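PDB 2GA8: ATP-dependent kinase YFH7, which acts as an ATP-dependent kinase that could take part in assembly of the endoplasmic reticulum membrane. Local coordinates for residues E50-F55 and N61-N66; S188-N193 and E266-L271; Q197-L202 and K278-T283. All coordinates share one frame; numbering follows the deposited sequence.

Contact 1: E50-F55 and N61-N66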
loop_
_atom_site.group_PDB
_atom_site.type_symbol
_atom_site.label_atom_id
_atom_site.label_comp_id
_atom_site.label_asym_id
_atom_site.label_seq_id
_atom_site.Cartn_x
_atom_site.Cartn_y
_atom_site.Cartn_z
ATOM N N GLU A 50 -17.449 -7.611 -5.972
ATOM C CA GLU A 50 -18.692 -7.876 -6.696
ATOM C C GLU A 50 -19.105 -9.335 -6.538
ATOM O O GLU A 50 -20.283 -9.637 -6.328
ATOM C CB GLU A 50 -18.530 -7.524 -8.175
ATOM C CG GLU A 50 -18.670 -6.038 -8.447
ATOM C CD GLU A 50 -18.336 -5.667 -9.879
ATOM O OE1 GLU A 50 -18.763 -6.397 -10.799
ATOM O OE2 GLU A 50 -17.654 -4.635 -10.081
ATOM N N LYS A 51 -18.134 -10.241 -6.637
ATOM C CA LYS A 51 -18.411 -11.660 -6.479
ATOM C C LYS A 51 -18.962 -11.910 -5.082
ATOM O O LYS A 51 -19.897 -12.697 -4.901
ATOM C CB LYS A 51 -17.135 -12.483 -6.664
ATOM C CG LYS A 51 -16.639 -12.581 -8.093
ATOM C CD LYS A 51 -15.266 -13.239 -8.127
ATOM C CE LYS A 51 -14.823 -13.557 -9.544
ATOM N NZ LYS A 51 -15.696 -14.591 -10.174
ATOM N N TYR A 52 -18.382 -11.242 -4.090
ATOM C CA TYR A 52 -18.840 -11.424 -2.722
ATOM C C TYR A 52 -20.261 -10.896 -2.536
ATOM O O TYR A 52 -21.079 -11.517 -1.861
ATOM C CB TYR A 52 -17.905 -10.719 -1.738
ATOM C CG TYR A 52 -18.227 -11.033 -0.296
ATOM C CD1 TYR A 52 -18.196 -12.346 0.172
ATOM C CD2 TYR A 52 -18.579 -10.022 0.600
ATOM C CE1 TYR A 52 -18.508 -12.650 1.494
ATOM C CE2 TYR A 52 -18.895 -10.315 1.927
ATOM C CZ TYR A 52 -18.857 -11.628 2.364
ATOM O OH TYR A 52 -19.164 -11.922 3.666
ATOM N N HIS A 53 -20.552 -9.748 -3.136
ATOM C CA HIS A 53 -21.882 -9.160 -3.016
ATOM C C HIS A 53 -22.921 -10.078 -3.652
ATOM O O HIS A 53 -24.023 -10.244 -3.127
ATOM C CB HIS A 53 -21.898 -7.777 -3.671
ATOM C CG HIS A 53 -21.013 -6.780 -2.988
ATOM N ND1 HIS A 53 -20.492 -5.679 -3.633
ATOM C CD2 HIS A 53 -20.556 -6.718 -1.714
ATOM C CE1 HIS A 53 -19.752 -4.982 -2.788
ATOM N NE2 HIS A 53 -19.774 -5.593 -1.616
ATOM N N THR A 54 -22.560 -10.682 -4.777
ATOM C CA THR A 54 -23.456 -11.597 -5.470
ATOM C C THR A 54 -23.710 -12.803 -4.570
ATOM O O THR A 54 -24.824 -13.330 -4.504
ATOM C CB THR A 54 -22.834 -12.069 -6.804
ATOM O OG1 THR A 54 -22.644 -10.940 -7.669
ATOM C CG2 THR A 54 -23.738 -13.088 -7.488
ATOM N N PHE A 55 -22.665 -13.242 -3.878
ATOM C CA PHE A 55 -22.772 -14.372 -2.966
ATOM C C PHE A 55 -23.762 -14.047 -1.843
ATOM O O PHE A 55 -24.633 -14.855 -1.513
ATOM C CB PHE A 55 -21.398 -14.686 -2.370
ATOM C CG PHE A 55 -21.438 -15.655 -1.223
ATOM C CD1 PHE A 55 -21.599 -17.018 -1.446
ATOM C CD2 PHE A 55 -21.327 -15.198 0.089
ATOM C CE1 PHE A 55 -21.648 -17.919 -0.378
ATOM C CE2 PHE A 55 -21.376 -16.087 1.160
ATOM C CZ PHE A 55 -21.536 -17.449 0.926
ATOM N N ASN A 61 -27.932 -13.870 5.419
ATOM C CA ASN A 61 -27.543 -13.698 6.814
ATOM C C ASN A 61 -26.380 -14.577 7.231
ATOM O O ASN A 61 -26.275 -14.970 8.391
ATOM C CB ASN A 61 -28.756 -13.976 7.699
ATOM C CG ASN A 61 -29.938 -13.105 7.334
ATOM O OD1 ASN A 61 -29.871 -11.881 7.444
ATOM N ND2 ASN A 61 -31.026 -13.728 6.883
ATOM N N VAL A 62 -25.496 -14.854 6.282
ATOM C CA VAL A 62 -24.345 -15.715 6.519
ATOM C C VAL A 62 -23.232 -15.074 7.343
ATOM O O VAL A 62 -22.463 -15.779 7.996
ATOM C CB VAL A 62 -23.738 -16.193 5.172
ATOM C CG1 VAL A 62 -23.141 -15.006 4.422
ATOM C CG2 VAL A 62 -22.686 -17.268 5.412
ATOM N N ILE A 63 -23.147 -13.748 7.317
ATOM C CA ILE A 63 -22.085 -13.055 8.043
ATOM C C ILE A 63 -22.163 -13.141 9.560
ATOM O O ILE A 63 -23.203 -12.877 10.166
ATOM C CB ILE A 63 -22.008 -11.566 7.647
ATOM C CG1 ILE A 63 -21.631 -11.439 6.168
ATOM C CG2 ILE A 63 -20.971 -10.851 8.513
ATOM C CD1 ILE A 63 -21.605 -10.008 5.659
ATOM N N GLU A 64 -21.038 -13.514 10.161
ATOM C CA GLU A 64 -20.928 -13.627 11.609
ATOM C C GLU A 64 -19.587 -13.067 12.059
ATOM O O GLU A 64 -18.553 -13.338 11.446
ATOM C CB GLU A 64 -21.035 -15.086 12.048
ATOM C CG GLU A 64 -22.377 -15.733 11.758
ATOM C CD GLU A 64 -22.488 -17.120 12.358
ATOM O OE1 GLU A 64 -22.291 -17.252 13.584
ATOM O OE2 GLU A 64 -22.774 -18.078 11.611
ATOM N N VAL A 65 -19.608 -12.275 13.126
ATOM C CA VAL A 65 -18.382 -11.698 13.659
ATOM C C VAL A 65 -18.089 -12.421 14.969
ATOM O O VAL A 65 -18.884 -12.371 15.910
ATOM C CB VAL A 65 -18.535 -10.182 13.906
ATOM C CG1 VAL A 65 -17.230 -9.607 14.442
ATOM C CG2 VAL A 65 -18.919 -9.482 12.608
ATOM N N ASN A 66 -16.951 -13.103 15.014
ATOM C CA ASN A 66 -16.549 -13.877 16.184
ATOM C C ASN A 66 -15.595 -13.135 17.110
ATOM O O ASN A 66 -15.319 -11.951 16.919
ATOM C CB ASN A 66 -15.882 -15.175 15.731
ATOM C CG ASN A 66 -16.668 -15.885 14.657
ATOM O OD1 ASN A 66 -17.755 -16.408 14.908
ATOM N ND2 ASN A 66 -16.127 -15.899 13.442
#
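Phe55, on a helical turn, and Val62, in the loop that returns past it, are the nearest backbone pair, yet their CA atoms stand 9.7 Å apart, a gap closed by side chains, chiefly the long aromatic ones. Tyr52 and Phe55, three positions apart, share one flank of the helix. In Tyr52, CG lies opposite the backbone N (chi1 -172°), and Phe55 is turned in the same way (chi1 169°); both rings are thus held out from the helix towards the loop. The ring of Phe55 reaches CG1 of Val62 through CE2, at 3.9 Å, the two side chains crossing at about a right angle. Valine, branched and compact, presents one methyl to that ring carbon. Tyr52 ends against Ile63: its OH lies 3.5 Å from CG1 of Ile63 and 3.7 Å from CD1. Tyrosine suits this place because its apolar ring can line the interior while the hydroxyl finds a polar mate, here OG of Ser227. No hydrogen bond joins the two segments. Around them, helix 222-227 covers the rings, with Phe223 meeting the Tyr52 ring edge-to-face and also the Phe55 ring, while NZ of Lys228 is hydrogen-bonded to O of Val62. Phe230, in strand 230-231, which pairs in parallel with strand 65-66, packs on Tyr52 and Ile63, so helix 47-58, helix 222-227 and Phe230 come together next to this strand pair.

Contact 2: S188-N193 and E266-L271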
loop_
_atom_site.group_PDB
_atom_site.type_symbol
_atom_site.label_atom_id
_atom_site.label_comp_id
_atom_site.label_asym_id
_atom_site.label_seq_id
_atom_site.Cartn_x
_atom_site.Cartn_y
_atom_site.Cartn_z
ATOM N N SER A 188 13.742 7.301 -2.396
ATOM C CA SER A 188 14.046 8.138 -1.244
ATOM C C SER A 188 13.060 9.269 -0.980
ATOM O O SER A 188 13.223 10.009 -0.007
ATOM C CB SER A 188 15.460 8.721 -1.376
ATOM O OG SER A 188 15.544 9.600 -2.483
ATOM N N THR A 189 12.039 9.408 -1.824
ATOM C CA THR A 189 11.053 10.472 -1.627
ATOM C C THR A 189 9.725 9.959 -1.070
ATOM O O THR A 189 8.698 10.622 -1.185
ATOM C CB THR A 189 10.784 11.271 -2.938
ATOM O OG1 THR A 189 10.313 10.393 -3.964
ATOM C CG2 THR A 189 12.051 11.970 -3.402
ATOM N N PHE A 190 9.764 8.780 -0.455
ATOM C CA PHE A 190 8.584 8.159 0.158
ATOM C C PHE A 190 8.951 7.817 1.595
ATOM O O PHE A 190 10.119 7.535 1.888
ATOM C CB PHE A 190 8.224 6.844 -0.536
ATOM C CG PHE A 190 7.621 7.004 -1.893
ATOM C CD1 PHE A 190 6.239 7.032 -2.055
ATOM C CD2 PHE A 190 8.434 7.086 -3.021
ATOM C CE1 PHE A 190 5.675 7.133 -3.321
ATOM C CE2 PHE A 190 7.881 7.189 -4.292
ATOM C CZ PHE A 190 6.498 7.210 -4.446
ATOM N N ASP A 191 7.969 7.842 2.490
ATOM C CA ASP A 191 8.233 7.474 3.876
ATOM C C ASP A 191 8.245 5.940 3.901
ATOM O O ASP A 191 7.255 5.300 4.270
ATOM C CB ASP A 191 7.129 8.000 4.804
ATOM C CG ASP A 191 7.475 7.831 6.271
ATOM O OD1 ASP A 191 8.365 7.013 6.586
ATOM O OD2 ASP A 191 6.856 8.505 7.113
ATOM N N SER A 192 9.365 5.352 3.487
ATOM C CA SER A 192 9.497 3.899 3.458
ATOM C C SER A 192 9.383 3.307 4.858
ATOM O O SER A 192 8.944 2.163 5.016
ATOM C CB SER A 192 10.841 3.493 2.840
ATOM O OG SER A 192 11.918 3.984 3.611
ATOM N N ASN A 193 9.788 4.088 5.861
ATOM C CA ASN A 193 9.738 3.676 7.264
ATOM C C ASN A 193 8.302 3.329 7.662
ATOM O O ASN A 193 8.028 2.256 8.210
ATOM C CB ASN A 193 10.195 4.819 8.195
ATOM C CG ASN A 193 11.524 5.447 7.784
ATOM O OD1 ASN A 193 11.848 5.539 6.606
ATOM N ND2 ASN A 193 12.281 5.921 8.771
ATOM N N GLU A 266 -0.229 -1.872 -4.214
ATOM C CA GLU A 266 0.372 -1.599 -5.517
ATOM C C GLU A 266 1.324 -0.427 -5.387
ATOM O O GLU A 266 1.045 0.537 -4.673
ATOM C CB GLU A 266 -0.712 -1.289 -6.558
ATOM C CG GLU A 266 -1.614 -0.121 -6.193
ATOM C CD GLU A 266 -1.214 1.188 -6.856
ATOM O OE1 GLU A 266 -0.096 1.280 -7.409
ATOM O OE2 GLU A 266 -2.025 2.136 -6.808
ATOM N N GLY A 267 2.459 -0.517 -6.068
ATOM C CA GLY A 267 3.424 0.563 -5.995
ATOM C C GLY A 267 4.697 0.292 -6.767
ATOM O O GLY A 267 4.940 -0.817 -7.254
ATOM N N LEU A 268 5.523 1.323 -6.864
ATOM C CA LEU A 268 6.784 1.245 -7.587
ATOM C C LEU A 268 7.871 0.418 -6.911
ATOM O O LEU A 268 8.596 -0.332 -7.567
ATOM C CB LEU A 268 7.352 2.652 -7.772
ATOM C CG LEU A 268 6.569 3.713 -8.543
ATOM C CD1 LEU A 268 7.151 5.088 -8.223
ATOM C CD2 LEU A 268 6.641 3.423 -10.037
ATOM N N TYR A 269 7.964 0.553 -5.594
ATOM C CA TYR A 269 9.049 -0.071 -4.852
ATOM C C TYR A 269 8.783 -1.212 -3.886
ATOM O O TYR A 269 9.618 -1.498 -3.018
ATOM C CB TYR A 269 9.805 1.060 -4.143
ATOM C CG TYR A 269 10.166 2.180 -5.106
ATOM C CD1 TYR A 269 10.908 1.913 -6.257
ATOM C CD2 TYR A 269 9.730 3.487 -4.892
ATOM C CE1 TYR A 269 11.204 2.915 -7.175
ATOM C CE2 TYR A 269 10.027 4.507 -5.815
ATOM C CZ TYR A 269 10.764 4.203 -6.953
ATOM O OH TYR A 269 11.057 5.179 -7.879
ATOM N N LEU A 270 7.658 -1.900 -4.048
ATOM C CA LEU A 270 7.331 -2.994 -3.145
ATOM C C LEU A 270 8.267 -4.189 -3.262
ATOM O O LEU A 270 8.260 -5.057 -2.392
ATOM C CB LEU A 270 5.889 -3.451 -3.367
ATOM C CG LEU A 270 4.874 -2.306 -3.314
ATOM C CD1 LEU A 270 3.463 -2.857 -3.471
ATOM C CD2 LEU A 270 5.022 -1.556 -2.002
ATOM N N LEU A 271 9.065 -4.230 -4.330
ATOM C CA LEU A 271 10.015 -5.322 -4.555
ATOM C C LEU A 271 11.409 -4.753 -4.827
ATOM O O LEU A 271 12.214 -5.359 -5.538
ATOM C CB LEU A 271 9.567 -6.173 -5.751
ATOM C CG LEU A 271 8.268 -6.969 -5.573
ATOM C CD1 LEU A 271 7.870 -7.593 -6.901
ATOM C CD2 LEU A 271 8.462 -8.042 -4.496
#
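The hydroxyl of Tyr269, the residue that Phe190 meets, is hydrogen-bonded to O of Gly185, whose N is bonded to OG1 of Thr189. The contact lies in the P-loop kinase core: segment 266-271 holds the last residues of parallel strand 262-267 and the loop after it. Segment 188-193 leads into helix 192-206, with Asp191 as N-cap, its OD1 bonded to N of Asn194. Phe190 and Tyr269 suit the join between two loops, since large rings span the distance between backbones that form no hydrogen bond with each other. CE2 of Phe190 comes to the edge of the Tyr269 ring, 3.8 Å from its CE2. The planes are turned by 76°, with centroids 5.9 Å apart, so the rings meet at a steep angle. The bond from Tyr269 OH to Gly185 probably helps to hold the far end of the ring in place. Farther along the Phe190 ring, CZ meets CD1 of Leu268 more loosely, at 4.4 Å. Leu268 also touches Pro33 and Lys37 of the phosphate-binding loop, which by similarity binds ATP, so the cluster backs onto the nucleotide site. Leu268 covers its neighbour too: its CB sits 3.6 Å above the plane of the Tyr269 ring, over its centre.

Contact 3: Q197-L202 and K278-T283. With SO4 (sulfate ion), chain I.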
loop_
_atom_site.group_PDB
_atom_site.type_symbol
_atom_site.label_atom_id
_atom_site.label_comp_id
_atom_site.label_asym_id
_atom_site.label_seq_id
_atom_site.Cartn_x
_atom_site.Cartn_y
_atom_site.Cartn_z
ATOM N N GLN A 197 6.070 -0.096 8.244
ATOM C CA GLN A 197 5.310 -0.254 9.473
ATOM C C GLN A 197 3.885 -0.705 9.157
ATOM O O GLN A 197 3.310 -1.502 9.890
ATOM C CB GLN A 197 5.291 1.051 10.275
ATOM C CG GLN A 197 4.782 0.890 11.704
ATOM C CD GLN A 197 5.555 -0.161 12.495
ATOM O OE1 GLN A 197 6.778 -0.237 12.417
ATOM N NE2 GLN A 197 4.837 -0.966 13.269
ATOM N N LEU A 198 3.308 -0.197 8.071
ATOM C CA LEU A 198 1.964 -0.632 7.700
ATOM C C LEU A 198 2.028 -2.124 7.380
ATOM O O LEU A 198 1.132 -2.883 7.744
ATOM C CB LEU A 198 1.451 0.137 6.473
ATOM C CG LEU A 198 0.127 -0.360 5.876
ATOM C CD1 LEU A 198 -0.985 -0.250 6.910
ATOM C CD2 LEU A 198 -0.219 0.462 4.629
ATOM N N CYS A 199 3.091 -2.549 6.702
ATOM C CA CYS A 199 3.230 -3.963 6.361
ATOM C C CYS A 199 3.364 -4.837 7.603
ATOM O O CYS A 199 2.842 -5.943 7.628
ATOM C CB CYS A 199 4.414 -4.184 5.424
ATOM S SG CYS A 199 4.154 -3.451 3.799
ATOM N N LYS A 200 4.042 -4.337 8.637
ATOM C CA LYS A 200 4.188 -5.104 9.879
ATOM C C LYS A 200 2.824 -5.213 10.569
ATOM O O LYS A 200 2.493 -6.237 11.165
ATOM C CB LYS A 200 5.170 -4.418 10.829
ATOM C CG LYS A 200 6.604 -4.378 10.338
ATOM C CD LYS A 200 7.526 -3.847 11.434
ATOM C CE LYS A 200 8.985 -3.943 11.028
ATOM N NZ LYS A 200 9.877 -3.479 12.131
ATOM N N ILE A 201 2.047 -4.138 10.497
ATOM C CA ILE A 201 0.718 -4.110 11.089
ATOM C C ILE A 201 -0.165 -5.106 10.347
ATOM O O ILE A 201 -0.896 -5.884 10.961
ATOM C CB ILE A 201 0.109 -2.688 10.995
ATOM C CG1 ILE A 201 0.823 -1.765 11.986
ATOM C CG2 ILE A 201 -1.394 -2.732 11.253
ATOM C CD1 ILE A 201 0.401 -0.317 11.898
ATOM N N LEU A 202 -0.089 -5.090 9.019
ATOM C CA LEU A 202 -0.885 -6.017 8.229
ATOM C C LEU A 202 -0.503 -7.469 8.505
ATOM O O LEU A 202 -1.369 -8.339 8.618
ATOM C CB LEU A 202 -0.728 -5.716 6.735
ATOM C CG LEU A 202 -1.326 -4.387 6.272
ATOM C CD1 LEU A 202 -1.039 -4.187 4.788
ATOM C CD2 LEU A 202 -2.830 -4.393 6.528
ATOM N N LYS A 278 13.287 -3.318 0.875
ATOM C CA LYS A 278 13.712 -4.703 0.813
ATOM C C LYS A 278 13.020 -5.547 1.865
ATOM O O LYS A 278 12.787 -6.728 1.652
ATOM C CB LYS A 278 15.232 -4.794 0.983
ATOM C CG LYS A 278 15.787 -6.200 0.864
ATOM C CD LYS A 278 17.308 -6.204 0.932
ATOM C CE LYS A 278 17.859 -7.615 0.788
ATOM N NZ LYS A 278 19.350 -7.634 0.767
ATOM N N LYS A 279 12.678 -4.933 2.993
ATOM C CA LYS A 279 12.029 -5.649 4.080
ATOM C C LYS A 279 10.538 -5.899 3.843
ATOM O O LYS A 279 9.917 -6.687 4.556
ATOM C CB LYS A 279 12.234 -4.882 5.389
ATOM C CG LYS A 279 13.700 -4.606 5.708
ATOM C CD LYS A 279 13.859 -3.724 6.941
ATOM C CE LYS A 279 15.314 -3.326 7.143
ATOM N NZ LYS A 279 15.502 -2.397 8.297
ATOM N N ILE A 280 9.971 -5.244 2.833
ATOM C CA ILE A 280 8.549 -5.399 2.524
ATOM C C ILE A 280 8.147 -6.808 2.128
ATOM O O ILE A 280 7.220 -7.372 2.714
ATOM C CB ILE A 280 8.112 -4.442 1.397
ATOM C CG1 ILE A 280 8.145 -3.004 1.914
ATOM C CG2 ILE A 280 6.704 -4.801 0.911
ATOM C CD1 ILE A 280 7.850 -1.970 0.849
ATOM N N TYR A 281 8.824 -7.368 1.129
ATOM C CA TYR A 281 8.512 -8.717 0.672
ATOM C C TYR A 281 8.538 -9.708 1.824
ATOM O O TYR A 281 7.552 -10.391 2.084
ATOM C CB TYR A 281 9.502 -9.177 -0.408
ATOM C CG TYR A 281 9.361 -10.638 -0.789
ATOM C CD1 TYR A 281 8.301 -11.076 -1.581
ATOM C CD2 TYR A 281 10.274 -11.587 -0.333
ATOM C CE1 TYR A 281 8.149 -12.429 -1.909
ATOM C CE2 TYR A 281 10.130 -12.946 -0.654
ATOM C CZ TYR A 281 9.066 -13.355 -1.440
ATOM O OH TYR A 281 8.916 -14.690 -1.754
ATOM N N LYS A 282 9.672 -9.792 2.512
ATOM C CA LYS A 282 9.792 -10.723 3.620
ATOM C C LYS A 282 8.720 -10.503 4.681
ATOM O O LYS A 282 8.141 -11.465 5.173
ATOM C CB LYS A 282 11.180 -10.633 4.262
ATOM C CG LYS A 282 11.371 -11.613 5.406
ATOM C CD LYS A 282 12.802 -11.624 5.913
ATOM C CE LYS A 282 12.937 -12.549 7.114
ATOM N NZ LYS A 282 12.496 -13.932 6.794
ATOM N N THR A 283 8.453 -9.248 5.031
ATOM C CA THR A 283 7.443 -8.966 6.046
ATOM C C THR A 283 6.085 -9.534 5.635
ATOM O O THR A 283 5.394 -10.139 6.449
ATOM C CB THR A 283 7.321 -7.450 6.331
ATOM O OG1 THR A 283 8.546 -6.969 6.908
ATOM C CG2 THR A 283 6.191 -7.183 7.312
HETATM S S SO4 I . 13.442 -3.165 11.234
HETATM O O1 SO4 I . 13.355 -2.069 10.249
HETATM O O2 SO4 I . 12.617 -2.832 12.411
HETATM O O3 SO4 I . 12.951 -4.417 10.626
HETATM O O4 SO4 I . 14.847 -3.341 11.652
#
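Helix 275-285 is the beta-alpha-beta crossover between parallel strands 262-267 and 290-296 of the P-loop core sheet, and helix 192-206 lies alongside it; the short segments run at 5° to each other with axes 9.5 Å apart. With chi1 of Thr283 at -65°, its hydroxyl turns to its own helix and its methyl to the other. CG2 presses over the main chain, 3.6 Å from O of Cys199, and also meets CB of Cys199 and CG of Lys200. OG1 makes a 2.7 Å hydrogen bond to O of Lys279, on the opposite face of the carbonyl plane from Thr283 N. Beyond it, SG of Cys199 touches CG2 of Ile280 at 4.1 Å, a thiol and a methyl, both able to sit in an apolar interface. With a serine in place of Thr283 the methyl would be gone, and a gap would probably open against Cys199 and the base of Lys200. At the solvent edge the extended chains of Lys200 and Lys279 share a sulfate, probably from the crystallisation liquor: Lys200 NZ binds its O2 at 2.8 Å, Lys279 NZ its O1 at 2.9 Å. The anion probably offsets the two like charges, while the interface itself rests on van der Waals contact.

In the fold
From the N terminus, contact 1 comes first and closes a short loop at the end of helix 47-58, bringing the chain back past that helix into strand 65-66. It is complete long before the others begin, and its nearest atoms stay about 17 Å from both. Contacts 2 and 3 cross: segments 188-193 and then 197-202 open them, and segments 266-271 and then 278-283 close them in the same order, after more than seventy residues. They touch where O of Leu270 meets CG2 of Ile280, at 3.7 Å. Contact 2 joins the lead-in to helix 192-206 to the loop after strand 262-267, and contact 3 joins the helix itself to helix 275-285.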